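Local coordinates for protein putative glutathione S-transferase (Corynebacterium glutamicum, PDB 3M1G) that probably transfers glutathione to or from its substrates, as an omega-like glutathione S-transferase of the ECM4-like subfamily, at residues I31-S43 with G51-R63. Residues are numbered along the deposited sequence; the frame is centred on the assembly and turned at random.
Sequences IDDRIVADVPAGS and GTFHWPVEAGRYR. With GOL (glycerol), chain F.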
loop_
_atom_site.group_PDB
_atom_site.type_symbol
_atom_site.label_atom_id
_atom_site.label_comp_id
_atom_site.label_asym_id
_atom_site.label_seq_id
_atom_site.Cartn_x
_atom_site.Cartn_y
_atom_site.Cartn_z
ATOM N N ILE A 31 -5.582 -27.439 -22.558
ATOM C CA ILE A 31 -6.488 -27.861 -23.627
ATOM C C ILE A 31 -6.743 -26.688 -24.555
ATOM O O ILE A 31 -7.329 -25.676 -24.134
ATOM C CB ILE A 31 -7.825 -28.364 -23.065
ATOM C CG1 ILE A 31 -7.593 -29.343 -21.912
ATOM C CG2 ILE A 31 -8.653 -29.052 -24.150
ATOM C CD1 ILE A 31 -8.820 -30.155 -21.593
ATOM N N ASP A 32 -6.291 -26.816 -25.800
ATOM C CA ASP A 32 -6.345 -25.725 -26.778
ATOM C C ASP A 32 -7.141 -26.078 -28.026
ATOM O O ASP A 32 -6.809 -25.622 -29.120
ATOM C CB ASP A 32 -4.927 -25.226 -27.159
ATOM C CG ASP A 32 -4.077 -26.311 -27.796
ATOM O OD1 ASP A 32 -4.419 -27.513 -27.641
ATOM O OD2 ASP A 32 -3.068 -25.979 -28.462
ATOM N N ASP A 33 -8.214 -26.866 -27.878
ATOM C CA ASP A 33 -9.225 -26.952 -28.938
ATOM C C ASP A 33 -9.825 -25.566 -29.095
ATOM O O ASP A 33 -9.606 -24.707 -28.252
ATOM C CB ASP A 33 -10.359 -27.934 -28.589
ATOM C CG ASP A 33 -9.939 -29.367 -28.626
ATOM O OD1 ASP A 33 -8.775 -29.674 -29.018
ATOM O OD2 ASP A 33 -10.804 -30.225 -28.301
ATOM N N ARG A 34 -10.586 -25.345 -30.171
ATOM C CA ARG A 34 -11.199 -24.039 -30.428
ATOM C C ARG A 34 -12.635 -24.250 -30.884
ATOM O O ARG A 34 -12.955 -25.302 -31.466
ATOM C CB ARG A 34 -10.404 -23.276 -31.498
ATOM C CG ARG A 34 -9.025 -22.813 -31.011
ATOM C CD ARG A 34 -8.225 -22.115 -32.155
ATOM N NE ARG A 34 -9.017 -20.985 -32.653
ATOM C CZ ARG A 34 -9.157 -20.632 -33.937
ATOM N NH1 ARG A 34 -8.548 -21.283 -34.907
ATOM N NH2 ARG A 34 -9.942 -19.611 -34.262
ATOM N N ILE A 35 -13.494 -23.294 -30.550
ATOM C CA ILE A 35 -14.852 -23.269 -31.036
ATOM C C ILE A 35 -14.914 -22.265 -32.187
ATOM O O ILE A 35 -14.581 -21.100 -32.001
ATOM C CB ILE A 35 -15.882 -22.915 -29.934
ATOM C CG1 ILE A 35 -15.588 -23.670 -28.633
ATOM C CG2 ILE A 35 -17.294 -23.294 -30.414
ATOM C CD1 ILE A 35 -16.625 -23.493 -27.509
ATOM N N VAL A 36 -15.297 -22.731 -33.370
ATOM C CA VAL A 36 -15.195 -21.947 -34.587
ATOM C C VAL A 36 -16.475 -21.929 -35.431
ATOM O O VAL A 36 -17.340 -22.802 -35.326
ATOM C CB VAL A 36 -14.007 -22.409 -35.464
ATOM C CG1 VAL A 36 -12.697 -22.377 -34.656
ATOM C CG2 VAL A 36 -14.263 -23.808 -36.065
ATOM N N ALA A 37 -16.559 -20.891 -36.255
ATOM C CA ALA A 37 -17.667 -20.652 -37.174
ATOM C C ALA A 37 -17.698 -21.641 -38.335
ATOM O O ALA A 37 -18.788 -21.936 -38.829
ATOM C CB ALA A 37 -17.619 -19.203 -37.717
ATOM N N ASP A 38 -16.563 -22.195 -38.759
ATOM C CA ASP A 38 -16.586 -23.069 -39.956
ATOM C C ASP A 38 -16.740 -24.567 -39.645
ATOM O O ASP A 38 -16.493 -25.418 -40.497
ATOM C CB ASP A 38 -15.385 -22.811 -40.876
ATOM C CG ASP A 38 -14.054 -23.049 -40.200
ATOM O OD1 ASP A 38 -14.041 -23.409 -39.021
ATOM O OD2 ASP A 38 -13.002 -22.862 -40.843
ATOM N N VAL A 39 -17.157 -24.894 -38.430
ATOM C CA VAL A 39 -17.613 -26.231 -38.134
ATOM C C VAL A 39 -19.105 -26.069 -37.798
ATOM O O VAL A 39 -19.496 -25.201 -37.009
ATOM C CB VAL A 39 -16.831 -26.895 -36.988
ATOM C CG1 VAL A 39 -17.470 -28.212 -36.604
ATOM C CG2 VAL A 39 -15.369 -27.058 -37.344
ATOM N N PRO A 40 -19.947 -26.895 -38.409
ATOM C CA PRO A 40 -21.373 -26.623 -38.294
ATOM C C PRO A 40 -22.041 -27.165 -37.034
ATOM O O PRO A 40 -21.600 -28.136 -36.433
ATOM C CB PRO A 40 -21.956 -27.265 -39.542
ATOM C CG PRO A 40 -20.967 -28.313 -39.950
ATOM C CD PRO A 40 -19.626 -27.777 -39.537
ATOM N N ALA A 41 -23.164 -26.568 -36.700
ATOM C CA ALA A 41 -23.852 -26.820 -35.444
ATOM C C ALA A 41 -24.277 -28.277 -35.364
ATOM O O ALA A 41 -24.763 -28.840 -36.344
ATOM C CB ALA A 41 -25.059 -25.886 -35.330
ATOM N N GLY A 42 -24.074 -28.869 -34.193
ATOM C CA GLY A 42 -24.411 -30.239 -33.946
ATOM C C GLY A 42 -23.257 -31.200 -34.199
ATOM O O GLY A 42 -23.344 -32.339 -33.814
ATOM N N SER A 43 -22.207 -30.749 -34.896
ATOM C CA SER A 43 -21.089 -31.610 -35.274
ATOM C C SER A 43 -20.319 -32.083 -34.044
ATOM O O SER A 43 -20.181 -31.371 -33.060
ATOM C CB SER A 43 -20.118 -30.836 -36.172
ATOM O OG SER A 43 -18.975 -31.604 -36.517
ATOM N N GLY A 51 -3.201 -31.629 -34.436
ATOM C CA GLY A 51 -3.563 -32.487 -33.311
ATOM C C GLY A 51 -4.706 -31.976 -32.430
ATOM O O GLY A 51 -5.223 -32.714 -31.595
ATOM N N THR A 52 -5.141 -30.743 -32.642
ATOM C CA THR A 52 -6.255 -30.207 -31.865
ATOM C C THR A 52 -7.558 -30.549 -32.554
ATOM O O THR A 52 -7.582 -31.120 -33.641
ATOM C CB THR A 52 -6.127 -28.677 -31.658
ATOM O OG1 THR A 52 -6.347 -27.984 -32.910
ATOM C CG2 THR A 52 -4.748 -28.333 -31.112
ATOM N N PHE A 53 -8.668 -30.158 -31.933
ATOM C CA PHE A 53 -9.969 -30.328 -32.557
ATOM C C PHE A 53 -10.695 -29.009 -32.591
ATOM O O PHE A 53 -10.514 -28.169 -31.719
ATOM C CB PHE A 53 -10.816 -31.351 -31.788
ATOM C CG PHE A 53 -10.334 -32.774 -31.888
ATOM C CD1 PHE A 53 -9.256 -33.222 -31.136
ATOM C CD2 PHE A 53 -10.985 -33.681 -32.692
ATOM C CE1 PHE A 53 -8.840 -34.555 -31.227
ATOM C CE2 PHE A 53 -10.582 -34.991 -32.772
ATOM C CZ PHE A 53 -9.494 -35.426 -32.035
ATOM N N HIS A 54 -11.522 -28.823 -33.609
ATOM C CA HIS A 54 -12.378 -27.638 -33.721
ATOM C C HIS A 54 -13.845 -28.036 -33.544
ATOM O O HIS A 54 -14.331 -28.998 -34.171
ATOM C CB HIS A 54 -12.197 -26.948 -35.067
ATOM C CG HIS A 54 -10.930 -26.152 -35.170
ATOM N ND1 HIS A 54 -10.563 -25.498 -36.323
ATOM C CD2 HIS A 54 -9.913 -25.983 -34.296
ATOM C CE1 HIS A 54 -9.392 -24.919 -36.130
ATOM N NE2 HIS A 54 -8.973 -25.202 -34.913
ATOM N N TRP A 55 -14.511 -27.306 -32.655
ATOM C CA TRP A 55 -15.885 -27.517 -32.282
ATOM C C TRP A 55 -16.731 -26.393 -32.931
ATOM O O TRP A 55 -16.195 -25.366 -33.282
ATOM C CB TRP A 55 -16.033 -27.427 -30.768
ATOM C CG TRP A 55 -15.267 -28.394 -29.958
ATOM C CD1 TRP A 55 -13.896 -28.534 -29.903
ATOM C CD2 TRP A 55 -15.799 -29.366 -29.034
ATOM N NE1 TRP A 55 -13.562 -29.513 -29.003
ATOM C CE2 TRP A 55 -14.703 -30.037 -28.452
ATOM C CE3 TRP A 55 -17.088 -29.707 -28.626
ATOM C CZ2 TRP A 55 -14.861 -31.061 -27.486
ATOM C CZ3 TRP A 55 -17.246 -30.687 -27.665
ATOM C CH2 TRP A 55 -16.126 -31.365 -27.105
ATOM N N PRO A 56 -18.041 -26.607 -33.075
ATOM C CA PRO A 56 -18.908 -25.648 -33.725
ATOM C C PRO A 56 -19.475 -24.608 -32.797
ATOM O O PRO A 56 -19.897 -24.945 -31.687
ATOM C CB PRO A 56 -20.037 -26.524 -34.286
ATOM C CG PRO A 56 -20.139 -27.629 -33.306
ATOM C CD PRO A 56 -18.716 -27.906 -32.868
ATOM N N VAL A 57 -19.487 -23.350 -33.233
ATOM C CA VAL A 57 -20.266 -22.328 -32.492
ATOM C C VAL A 57 -21.755 -22.674 -32.632
ATOM O O VAL A 57 -22.220 -23.039 -33.724
ATOM C CB VAL A 57 -19.999 -20.907 -32.955
ATOM C CG1 VAL A 57 -18.517 -20.507 -32.738
ATOM C CG2 VAL A 57 -20.400 -20.716 -34.435
ATOM N N GLU A 58 -22.448 -22.705 -31.496
ATOM C CA GLU A 58 -23.879 -22.853 -31.417
ATOM C C GLU A 58 -24.350 -22.463 -30.030
ATOM O O GLU A 58 -23.576 -22.534 -29.072
ATOM C CB GLU A 58 -24.327 -24.294 -31.731
ATOM C CG GLU A 58 -23.703 -25.343 -30.853
ATOM C CD GLU A 58 -24.099 -26.761 -31.250
ATOM O OE1 GLU A 58 -25.183 -27.245 -30.832
ATOM O OE2 GLU A 58 -23.275 -27.419 -31.949
ATOM N N ALA A 59 -25.618 -22.061 -29.943
ATOM C CA ALA A 59 -26.215 -21.623 -28.717
ATOM C C ALA A 59 -26.563 -22.822 -27.842
ATOM O O ALA A 59 -27.005 -23.861 -28.336
ATOM C CB ALA A 59 -27.527 -20.786 -28.998
ATOM N N GLY A 60 -26.449 -22.645 -26.537
ATOM C CA GLY A 60 -26.980 -23.641 -25.607
ATOM C C GLY A 60 -26.129 -24.911 -25.502
ATOM O O GLY A 60 -26.609 -25.896 -24.977
ATOM N N ARG A 61 -24.900 -24.918 -26.017
ATOM C CA ARG A 61 -24.075 -26.130 -25.928
ATOM C C ARG A 61 -22.945 -26.003 -24.877
ATOM O O ARG A 61 -22.566 -27.001 -24.257
ATOM C CB ARG A 61 -23.461 -26.483 -27.278
ATOM C CG ARG A 61 -22.701 -27.835 -27.307
ATOM C CD ARG A 61 -22.367 -28.256 -28.726
ATOM N NE ARG A 61 -21.557 -29.486 -28.789
ATOM C CZ ARG A 61 -21.233 -30.117 -29.913
ATOM N NH1 ARG A 61 -21.623 -29.650 -31.113
ATOM N NH2 ARG A 61 -20.485 -31.206 -29.867
ATOM N N TYR A 62 -22.429 -24.799 -24.702
ATOM C CA TYR A 62 -21.227 -24.581 -23.900
ATOM C C TYR A 62 -21.450 -23.671 -22.695
ATOM O O TYR A 62 -22.333 -22.781 -22.692
ATOM C CB TYR A 62 -20.119 -23.970 -24.767
ATOM C CG TYR A 62 -19.889 -24.672 -26.063
ATOM C CD1 TYR A 62 -19.229 -25.895 -26.103
ATOM C CD2 TYR A 62 -20.388 -24.133 -27.269
ATOM C CE1 TYR A 62 -19.021 -26.542 -27.285
ATOM C CE2 TYR A 62 -20.196 -24.760 -28.457
ATOM C CZ TYR A 62 -19.526 -25.977 -28.481
ATOM O OH TYR A 62 -19.317 -26.618 -29.681
ATOM N N ARG A 63 -20.610 -23.882 -21.673
ATOM C CA ARG A 63 -20.623 -23.088 -20.449
ATOM C C ARG A 63 -19.249 -22.491 -20.210
ATOM O O ARG A 63 -18.232 -23.184 -20.333
ATOM C CB ARG A 63 -21.013 -23.978 -19.252
ATOM C CG ARG A 63 -20.915 -23.298 -17.882
ATOM C CD ARG A 63 -21.378 -24.239 -16.759
ATOM N NE ARG A 63 -22.804 -24.412 -16.914
ATOM C CZ ARG A 63 -23.729 -23.769 -16.207
ATOM N NH1 ARG A 63 -23.404 -22.968 -15.197
ATOM N NH2 ARG A 63 -25.005 -23.993 -16.483
HETATM C C1 GOL F . -11.905 -28.251 -40.171
HETATM O O1 GOL F . -11.348 -29.199 -41.070
HETATM C C2 GOL F . -11.727 -26.787 -40.624
HETATM O O2 GOL F . -10.336 -26.420 -40.624
HETATM C C3 GOL F . -12.579 -25.914 -39.679
HETATM O O3 GOL F . -11.888 -25.057 -38.754
HETATM O O HOH W 1 -7.112 -25.488 -32.141
HETATM O O HOH W 2 -6.429 -23.174 -34.671
HETATM O O HOH W 3 -21.413 -23.426 -36.328
#
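Strands 34-36 and 53-56 run parallel in a small three-stranded sheet, with 46-47 antiparallel on the far side of 53-56, packed beside the thioredoxin-like sheet of the N-terminal domain. R34 N bonds to F53 O, W55 N to R34 O, V36 N to W55 O and V57 N to V36 O. D33 secures the start: OD1 takes F53 N at 3.0 Å from above the carboxylate plane, while OD2 receives W55 NE1 at 2.9 Å on its anti side, tilted out of the carboxylate plane but almost straight (176°) and in the indole plane. On the face of I35 and W55, I35 chi1 of -44° sends CD1 over the centre of the Y62 ring, 3.6 Å from its centroid, while I35 CG2, anti to the backbone N, turns to V57 CG1. R61 CG covers the opposite face of that ring, and Y62 OH donates to P56 O. Y62 belongs to strand 62-66, so I35 packs one sheet on the other, and V150 of strand 149-151 adds to this by touching I35, W55 and Y62. On the face of R34 and H54, the H54 ring has V36 CG1 above one side, offset toward its rim; its ND1 donates to O3 of a glycerol probably from the crystallisation liquor. R34 runs alongside H54; a water links R34 NH1 to H54 NE2, and R34 NE forms a salt bridge with D160. Beyond the strands, the type II turn P40-S43 closes over P56. E58 OE2 accepts G42 N at 2.8 Å and R61 NH1 at 2.9 Å from opposite faces of its carboxylate, and R61, extended to NE, grips S43 O with both NH1 and NH2. R61 NE pairs with E143, tying the turn to strand 140-143; E58 and E143 balance the guanidinium charge, and its in-plane bonds to S43 O and E58 OE2 should hold it flat and limit its rotation.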